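Side-chain contacts in penicillin-binding protein (Bacillus halodurans, PDB 3TG9), which probably binds penicillin-type beta-lactams, as a member of the serine beta-lactamase and penicillin-binding protein family: residues 57-60 / 61-65; 174-177 / 178-182. All blocks are in the same frame, centred on the assembly; numbering follows the deposited sequence.

Following the chain from the N terminus, interaction 1 comes first, in the opening turns of helix 58-70, and interaction 2 follows more than a hundred residues later, in helix 172-182. Each joins consecutive turns of one helix, so neither closes a long loop; they lie in series, neither nested nor crossed, with centres about 11 Å apart. The two helices nevertheless pack against each other: Phe60 CE2 comes within 3.5 Å of Phe181 CE1, the ring planes nearly perpendicular, and Ala64 CB within 3.5 Å of Tyr175 CE2. Val176 on Phe60 and Val180 on Ile63 complete the seam, which ties helix 58-70, with the lysine of a probable SxxK motif, to helix 172-182.

Interaction 1. Residues 57-60 / 61-65; sequences CKLF and TAIAI
At the start of helix 58-70, the helix that carries the lysine of an apparent SxxK motif, the first turn is locked to the second by backbone bonds and by Leu59 lying against Ile63. Ala62 N donates to Lys58 O at 3.0 Å, Ile63 N to Leu59 O at 2.8 Å and Ala64 N to Phe60 O at 3.0 Å. Ahead of these, the bond from Thr61 N to Cys57 O is weak, at the start of the helix.

Leu59 and Ile63 meet one turn apart, their chains inclined to each other, with Leu59 CD1 4.0 Å from Ile63 CG1. With CG1 of Ile63 turned beside its own backbone N (chi1 -63°), that methylene sits just 3.0 Å from Leu59 O, a close approach to the oxygen that Ile63 N already uses. Phe60 folds the other way, back over the residue three positions earlier: chi1 of -48° sets its ring above Cys57 CA, which lies 3.9 Å from the ring plane and over its centre. Thr61 OG1 turns instead to Ser226 O, which satisfies this buried hydroxyl.

Leu59 faces Leu240 and Trp241 of helix 234-245, while Phe60 also meets Met237 of the same helix. Lys58 NZ is held by Asn154 OD1, Tyr152 OH and Asp227 O, with a weaker bond to Ser55 OG. This grouping of serine, lysine and tyrosine at a buried helix start is consistent with the active site of serine beta-lactamases and penicillin-binding proteins.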
ATOM      1  N   CYS B  57     -12.355  17.112   4.804  1.00 26.92           N
ATOM      2  CA  CYS B  57     -12.242  17.103   6.263  1.00 26.85           C
ATOM      3  C   CYS B  57     -11.498  18.309   6.847  1.00 30.58           C
ATOM      4  O   CYS B  57     -11.240  18.357   8.055  1.00 30.18           O
ATOM      5  CB  CYS B  57     -11.602  15.797   6.753  1.00 27.52           C
ATOM      6  SG  CYS B  57      -9.912  15.564   6.217  1.00 29.54           S
ATOM      7  N   LYS B  58     -11.136  19.266   5.996  1.00 29.75           N
ATOM      8  CA  LYS B  58     -10.657  20.559   6.481  1.00 30.79           C
ATOM      9  C   LYS B  58     -11.712  21.189   7.384  1.00 30.88           C
ATOM     10  O   LYS B  58     -11.381  21.943   8.297  1.00 34.13           O
ATOM     11  CB  LYS B  58     -10.338  21.510   5.327  1.00 28.80           C
ATOM     12  CG  LYS B  58      -9.004  21.255   4.654  1.00 32.60           C
ATOM     13  CD  LYS B  58      -8.575  22.447   3.797  1.00 29.56           C
ATOM     14  CE  LYS B  58      -7.144  22.264   3.327  1.00 29.88           C
ATOM     15  NZ  LYS B  58      -7.040  21.172   2.331  1.00 28.03           N
ATOM     16  N   LEU B  59     -12.979  20.870   7.121  1.00 29.27           N
ATOM     17  CA  LEU B  59     -14.097  21.320   7.952  1.00 27.48           C
ATOM     18  C   LEU B  59     -13.985  20.831   9.400  1.00 30.50           C
ATOM     19  O   LEU B  59     -14.304  21.577  10.333  1.00 27.91           O
ATOM     20  CB  LEU B  59     -15.434  20.865   7.360  1.00 23.45           C
ATOM     21  CG  LEU B  59     -16.696  21.174   8.181  1.00 26.32           C
ATOM     22  CD1 LEU B  59     -16.798  22.654   8.514  1.00 26.94           C
ATOM     23  CD2 LEU B  59     -17.924  20.727   7.427  1.00 27.22           C
ATOM     24  N   PHE B  60     -13.555  19.577   9.577  1.00 28.78           N
ATOM     25  CA  PHE B  60     -13.409  18.998  10.911  1.00 29.23           C
ATOM     26  C   PHE B  60     -12.287  19.721  11.642  1.00 29.93           C
ATOM     27  O   PHE B  60     -12.328  19.886  12.859  1.00 29.52           O
ATOM     28  CB  PHE B  60     -13.068  17.492  10.867  1.00 28.67           C
ATOM     29  CG  PHE B  60     -13.938  16.676   9.937  1.00 29.02           C
ATOM     30  CD1 PHE B  60     -15.119  17.186   9.420  1.00 27.37           C
ATOM     31  CD2 PHE B  60     -13.570  15.378   9.597  1.00 29.24           C
ATOM     32  CE1 PHE B  60     -15.907  16.424   8.564  1.00 23.08           C
ATOM     33  CE2 PHE B  60     -14.353  14.613   8.744  1.00 28.23           C
ATOM     34  CZ  PHE B  60     -15.524  15.145   8.225  1.00 31.89           C
ATOM     35  N   THR B  61     -11.267  20.132  10.894  1.00 28.55           N
ATOM     36  CA  THR B  61     -10.165  20.885  11.476  1.00 28.62           C
ATOM     37  C   THR B  61     -10.670  22.239  11.965  1.00 32.33           C
ATOM     38  O   THR B  61     -10.324  22.678  13.060  1.00 37.90           O
ATOM     39  CB  THR B  61      -9.026  21.089  10.466  1.00 27.60           C
ATOM     40  OG1 THR B  61      -8.615  19.817   9.959  1.00 31.67           O
ATOM     41  CG2 THR B  61      -7.843  21.776  11.119  1.00 26.33           C
ATOM     42  N   ALA B  62     -11.503  22.888  11.160  1.00 29.57           N
ATOM     43  CA  ALA B  62     -12.057  24.188  11.533  1.00 33.97           C
ATOM     44  C   ALA B  62     -12.976  24.049  12.735  1.00 33.14           C
ATOM     45  O   ALA B  62     -12.934  24.865  13.655  1.00 32.87           O
ATOM     46  CB  ALA B  62     -12.796  24.803  10.372  1.00 28.55           C
ATOM     47  N   ILE B  63     -13.804  23.012  12.729  1.00 33.87           N
ATOM     48  CA  ILE B  63     -14.701  22.756  13.849  1.00 29.58           C
ATOM     49  C   ILE B  63     -13.887  22.591  15.135  1.00 33.34           C
ATOM     50  O   ILE B  63     -14.216  23.162  16.175  1.00 35.94           O
ATOM     51  CB  ILE B  63     -15.542  21.489  13.609  1.00 31.74           C
ATOM     52  CG1 ILE B  63     -16.450  21.663  12.393  1.00 28.22           C
ATOM     53  CG2 ILE B  63     -16.371  21.134  14.850  1.00 35.63           C
ATOM     54  CD1 ILE B  63     -17.350  20.459  12.128  1.00 27.05           C
ATOM     55  N   ALA B  64     -12.820  21.806  15.057  1.00 35.43           N
ATOM     56  CA  ALA B  64     -11.979  21.546  16.223  1.00 33.68           C
ATOM     57  C   ALA B  64     -11.359  22.837  16.745  1.00 34.20           C
ATOM     58  O   ALA B  64     -11.332  23.080  17.951  1.00 32.95           O
ATOM     59  CB  ALA B  64     -10.891  20.537  15.878  1.00 29.75           C
ATOM     60  N   ILE B  65     -10.861  23.662  15.829  1.00 33.14           N
ATOM     61  CA  ILE B  65     -10.211  24.917  16.194  1.00 36.16           C
ATOM     62  C   ILE B  65     -11.202  25.872  16.847  1.00 37.60           C
ATOM     63  O   ILE B  65     -10.865  26.591  17.792  1.00 40.00           O
ATOM     64  CB  ILE B  65      -9.583  25.604  14.976  1.00 36.43           C
ATOM     65  CG1 ILE B  65      -8.254  24.939  14.616  1.00 33.04           C
ATOM     66  CG2 ILE B  65      -9.371  27.088  15.258  1.00 37.94           C
ATOM     67  CD1 ILE B  65      -7.163  25.170  15.642  1.00 35.15           C
TER

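Interaction 2. Residues 174-177 / 178-182; sequences EYVE and ANVFQ
The carbonyl groups of Tyr175 and Val176 each accept two hydrogen bonds from the following turn, besides a weak one from Ala178 N to Tyr175 O. Asn179 N reaches Tyr175 O at 2.7 Å and nearly straight (165°), and Asn179 ND2 bonds the same oxygen at 2.9 Å, more bent and with the oxygen tilted out of the amide plane. Val176 O accepts from Val180 N and, one residue further, from Phe181 N at 2.9 Å; this second bond marks the wider pi-type turn.

Contacts over ring faces come next. With CG beside its own backbone N (chi1 -60°), the Asn179 side chain reaches back and lays ND2 3.0 Å above the plane of the Tyr175 ring, over its centre, while Asn179 CB makes a CH-pi contact with the same ring. The amide and ring planes stand 39° apart. In a second CH-pi contact, Val176 CG1 lies 4.0 Å from the centroid of the Phe181 ring, displaced toward its rim.

Among the remaining side chains, Glu177 passes Phe181 with its aliphatic part, Glu177 CG to Phe181 CD2 3.9 Å, and sends OE2 on to Tyr191 N. Tyr175 OH and Asn179 O both bond the amide of Gln67, on helix 58-70. Shared carbonyls and an asparagine amide folded back over a tyrosine thus accompany a wider pi-type turn within helix 172-182, which packs on helix 58-70.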
ATOM      1  N   GLU B 174      -6.811  12.021  17.391  1.00 32.86           N
ATOM      2  CA  GLU B 174      -7.449  11.735  18.665  1.00 38.07           C
ATOM      3  C   GLU B 174      -8.474  12.810  19.011  1.00 36.35           C
ATOM      4  O   GLU B 174      -9.589  12.502  19.436  1.00 36.75           O
ATOM      5  CB  GLU B 174      -6.407  11.627  19.779  1.00 37.03           C
ATOM      6  CG  GLU B 174      -5.732  10.276  19.859  1.00 42.77           C
ATOM      7  CD  GLU B 174      -4.543  10.278  20.801  1.00 44.11           C
ATOM      8  OE1 GLU B 174      -4.029  11.370  21.120  1.00 44.69           O
ATOM      9  OE2 GLU B 174      -4.111   9.181  21.210  1.00 49.58           O
ATOM     10  N   TYR B 175      -8.094  14.072  18.830  1.00 35.48           N
ATOM     11  CA  TYR B 175      -8.999  15.167  19.141  1.00 36.71           C
ATOM     12  C   TYR B 175     -10.288  15.065  18.322  1.00 36.63           C
ATOM     13  O   TYR B 175     -11.391  15.119  18.872  1.00 36.95           O
ATOM     14  CB  TYR B 175      -8.340  16.534  18.932  1.00 39.81           C
ATOM     15  CG  TYR B 175      -9.236  17.668  19.406  1.00 39.26           C
ATOM     16  CD1 TYR B 175      -9.053  18.245  20.658  1.00 40.70           C
ATOM     17  CD2 TYR B 175     -10.292  18.123  18.625  1.00 38.69           C
ATOM     18  CE1 TYR B 175      -9.885  19.260  21.113  1.00 39.99           C
ATOM     19  CE2 TYR B 175     -11.130  19.143  19.072  1.00 38.24           C
ATOM     20  CZ  TYR B 175     -10.918  19.707  20.316  1.00 38.19           C
ATOM     21  OH  TYR B 175     -11.742  20.719  20.774  1.00 44.83           O
ATOM     22  N   VAL B 176     -10.147  14.898  17.012  1.00 34.95           N
ATOM     23  CA  VAL B 176     -11.304  14.925  16.125  1.00 35.26           C
ATOM     24  C   VAL B 176     -12.237  13.740  16.335  1.00 36.06           C
ATOM     25  O   VAL B 176     -13.455  13.904  16.399  1.00 35.38           O
ATOM     26  CB  VAL B 176     -10.886  15.018  14.643  1.00 33.55           C
ATOM     27  CG1 VAL B 176     -12.093  14.847  13.734  1.00 31.72           C
ATOM     28  CG2 VAL B 176     -10.201  16.352  14.371  1.00 30.31           C
ATOM     29  N   GLU B 177     -11.666  12.546  16.435  1.00 36.57           N
ATOM     30  CA  GLU B 177     -12.459  11.339  16.643  1.00 34.84           C
ATOM     31  C   GLU B 177     -13.244  11.422  17.961  1.00 39.58           C
ATOM     32  O   GLU B 177     -14.359  10.896  18.079  1.00 39.91           O
ATOM     33  CB  GLU B 177     -11.549  10.091  16.585  1.00 40.74           C
ATOM     34  CG  GLU B 177     -10.779   9.993  15.250  1.00 38.54           C
ATOM     35  CD  GLU B 177      -9.861   8.774  15.129  1.00 40.30           C
ATOM     36  OE1 GLU B 177      -9.253   8.357  16.142  1.00 45.50           O
ATOM     37  OE2 GLU B 177      -9.726   8.246  13.999  1.00 32.56           O
ATOM     38  N   ALA B 178     -12.672  12.114  18.941  1.00 37.83           N
ATOM     39  CA  ALA B 178     -13.300  12.256  20.250  1.00 37.66           C
ATOM     40  C   ALA B 178     -14.278  13.440  20.314  1.00 38.44           C
ATOM     41  O   ALA B 178     -15.422  13.291  20.739  1.00 41.64           O
ATOM     42  CB  ALA B 178     -12.231  12.390  21.328  1.00 35.03           C
ATOM     43  N   ASN B 179     -13.824  14.610  19.876  1.00 40.58           N
ATOM     44  CA  ASN B 179     -14.595  15.841  20.007  1.00 36.62           C
ATOM     45  C   ASN B 179     -15.473  16.177  18.814  1.00 39.65           C
ATOM     46  O   ASN B 179     -16.283  17.105  18.877  1.00 39.35           O
ATOM     47  CB  ASN B 179     -13.658  17.009  20.289  1.00 37.98           C
ATOM     48  CG  ASN B 179     -12.878  16.821  21.563  1.00 37.68           C
ATOM     49  OD1 ASN B 179     -13.433  16.894  22.654  1.00 41.28           O
ATOM     50  ND2 ASN B 179     -11.586  16.565  21.434  1.00 43.08           N
ATOM     51  N   VAL B 180     -15.322  15.437  17.724  1.00 37.23           N
ATOM     52  CA  VAL B 180     -16.124  15.712  16.540  1.00 33.12           C
ATOM     53  C   VAL B 180     -16.905  14.499  16.058  1.00 34.34           C
ATOM     54  O   VAL B 180     -18.120  14.557  15.958  1.00 40.22           O
ATOM     55  CB  VAL B 180     -15.280  16.283  15.390  1.00 34.39           C
ATOM     56  CG1 VAL B 180     -16.141  16.460  14.152  1.00 31.31           C
ATOM     57  CG2 VAL B 180     -14.649  17.603  15.804  1.00 32.22           C
ATOM     58  N   PHE B 181     -16.223  13.399  15.754  1.00 35.60           N
ATOM     59  CA  PHE B 181     -16.941  12.206  15.316  1.00 37.63           C
ATOM     60  C   PHE B 181     -17.856  11.662  16.411  1.00 36.48           C
ATOM     61  O   PHE B 181     -18.983  11.259  16.135  1.00 37.61           O
ATOM     62  CB  PHE B 181     -15.985  11.108  14.843  1.00 34.09           C
ATOM     63  CG  PHE B 181     -15.162  11.495  13.647  1.00 36.93           C
ATOM     64  CD1 PHE B 181     -15.536  12.566  12.846  1.00 31.63           C
ATOM     65  CD2 PHE B 181     -14.024  10.777  13.314  1.00 33.46           C
ATOM     66  CE1 PHE B 181     -14.779  12.931  11.743  1.00 33.49           C
ATOM     67  CE2 PHE B 181     -13.263  11.129  12.209  1.00 28.34           C
ATOM     68  CZ  PHE B 181     -13.635  12.202  11.421  1.00 32.35           C
ATOM     69  N   GLN B 182     -17.368  11.654  17.646  1.00 34.43           N
ATOM     70  CA  GLN B 182     -18.088  11.020  18.741  1.00 40.89           C
ATOM     71  C   GLN B 182     -19.215  11.938  19.163  1.00 42.43           C
ATOM     72  O   GLN B 182     -20.355  11.509  19.335  1.00 36.01           O
ATOM     73  CB  GLN B 182     -17.152  10.786  19.927  1.00 44.86           C
ATOM     74  CG  GLN B 182     -17.617   9.705  20.889  1.00 53.42           C
ATOM     75  CD  GLN B 182     -17.234   8.306  20.422  1.00 58.52           C
ATOM     76  OE1 GLN B 182     -17.446   7.939  19.262  1.00 59.44           O
ATOM     77  NE2 GLN B 182     -16.666   7.521  21.329  1.00 60.33           N
TER